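Local coordinates for NAD-dependent aldehyde dehydrogenase (Burkholderia multivorans, PDB 5UJU), which catalyses the NAD-dependent oxidation of aldehydes to carboxylic acids, possibly including L-glutamate gamma-semialdehyde, at the interface of chains A and B. Residues are numbered along the deposited sequence; one frame, centred on the assembly and turned at random. Chains: chain A/B, NAD-dependent aldehyde dehydrogenase.

The interface of chains A and B. Residues chain A 529, 531, 534; chain B 200, 556, 558.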
loop_
_atom_site.group_PDB
_atom_site.type_symbol
_atom_site.label_atom_id
_atom_site.label_comp_id
_atom_site.label_asym_id
_atom_site.label_seq_id
_atom_site.Cartn_x
_atom_site.Cartn_y
_atom_site.Cartn_z
ATOM N N SER A 529 -8.147 18.580 2.832
ATOM C CA SER A 529 -9.334 18.639 1.989
ATOM C C SER A 529 -9.008 18.157 0.574
ATOM O O SER A 529 -9.688 17.267 0.048
ATOM C CB SER A 529 -9.913 20.055 1.978
ATOM O OG SER A 529 -11.110 20.123 1.208
ATOM N N PHE A 531 -6.840 16.149 -2.046
ATOM C CA PHE A 531 -5.827 15.150 -2.355
ATOM C C PHE A 531 -4.921 15.689 -3.450
ATOM O O PHE A 531 -5.396 16.074 -4.526
ATOM C CB PHE A 531 -6.477 13.845 -2.810
ATOM C CG PHE A 531 -7.338 13.198 -1.764
ATOM C CD1 PHE A 531 -6.762 12.519 -0.698
ATOM C CD2 PHE A 531 -8.727 13.271 -1.850
ATOM C CE1 PHE A 531 -7.552 11.924 0.268
ATOM C CE2 PHE A 531 -9.523 12.680 -0.893
ATOM C CZ PHE A 531 -8.936 12.004 0.171
ATOM N N THR A 534 -3.741 11.606 -7.453
ATOM C CA THR A 534 -4.615 10.505 -7.073
ATOM C C THR A 534 -3.876 9.201 -6.834
ATOM O O THR A 534 -4.343 8.384 -6.037
ATOM C CB THR A 534 -5.682 10.259 -8.148
ATOM O OG1 THR A 534 -5.045 9.835 -9.367
ATOM C CG2 THR A 534 -6.516 11.534 -8.396
ATOM N N TYR B 200 -16.149 13.922 -3.765
ATOM C CA TYR B 200 -15.182 12.831 -3.769
ATOM C C TYR B 200 -15.836 11.596 -4.366
ATOM O O TYR B 200 -16.902 11.172 -3.907
ATOM C CB TYR B 200 -14.659 12.552 -2.356
ATOM C CG TYR B 200 -14.082 13.793 -1.701
ATOM C CD1 TYR B 200 -12.768 14.190 -1.944
ATOM C CD2 TYR B 200 -14.862 14.581 -0.858
ATOM C CE1 TYR B 200 -12.236 15.339 -1.352
ATOM C CE2 TYR B 200 -14.344 15.716 -0.252
ATOM C CZ TYR B 200 -13.036 16.101 -0.510
ATOM O OH TYR B 200 -12.529 17.239 0.083
ATOM N N VAL B 556 -9.348 7.927 -5.061
ATOM C CA VAL B 556 -10.358 8.964 -4.872
ATOM C C VAL B 556 -10.072 10.074 -5.871
ATOM O O VAL B 556 -8.976 10.652 -5.873
ATOM C CB VAL B 556 -10.369 9.515 -3.433
ATOM C CG1 VAL B 556 -11.516 10.528 -3.252
ATOM C CG2 VAL B 556 -10.458 8.382 -2.410
ATOM N N GLN B 558 -11.380 13.719 -6.926
ATOM C CA GLN B 558 -12.188 14.799 -6.378
ATOM C C GLN B 558 -12.500 15.867 -7.420
ATOM O O GLN B 558 -11.830 15.985 -8.447
ATOM C CB GLN B 558 -11.487 15.465 -5.193
ATOM C CG GLN B 558 -10.307 16.331 -5.585
ATOM C CD GLN B 558 -9.761 17.122 -4.401
ATOM O OE1 GLN B 558 -9.319 16.546 -3.402
ATOM N NE2 GLN B 558 -9.798 18.451 -4.509
HETATM O O HOH W 1 -6.694 9.063 -4.325
#
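A:Phe531 pushes its ring from a loop of chain A onto two strands of chain B, strands 191-204 and 554-562, and forms the apolar centre of this patch. CE2, on the rim of the ring, does most of the touching: B:Tyr200 CD1 lies at the edge of the phenylalanine, in its plane, 3.7 Å from CE2, while B:Val556 offers its CG1 methyl to the same carbon at 3.8 Å. The valine points CG1 there by setting it anti to its own backbone N (chi1 -176°). A:Phe531 hides 59 Å² against chain B, more than any other residue of the patch, and B:Val556 follows with 43 Å².

Next to the ring, B:Gln558 turns its side-chain amide towards the main chain of the same phenylalanine. The amide oxygen OE1 accepts a hydrogen bond from A:Phe531 N at 2.9 Å, with the donor standing above the carbonyl plane. That bond helps to hold the backbone from which the aromatic ring projects. The same B:Gln558 OE1 also borders the ring, 3.7 Å from A:Phe531 CD2. Ring and amide planes are 77° apart, so the two groups do not lie flat on each other.

Further out, B:Tyr200 has a second, polar role. Its phenol OH donates to the backbone carbonyl A:Ser529 O at 2.8 Å, again from above the carbonyl plane, and the hydroxyl A:Ser529 OG adds a weak bond to that phenol oxygen. On the opposite rim a water joins A:Thr534 O (3.0 Å) to both B:Val556 N and B:Val556 O, while the threonine methyl CG2 rests 3.6 Å from that valine oxygen.

Ring packing and backbone-directed bonds together hold the chain A segment 529-534 against strands of chain B that belong to the oligomerisation arm of the aldehyde dehydrogenase family, which reaches over the partner subunit. Exchanging the chains gives the twin of this patch, and the pair probably helps to hold the dimer together.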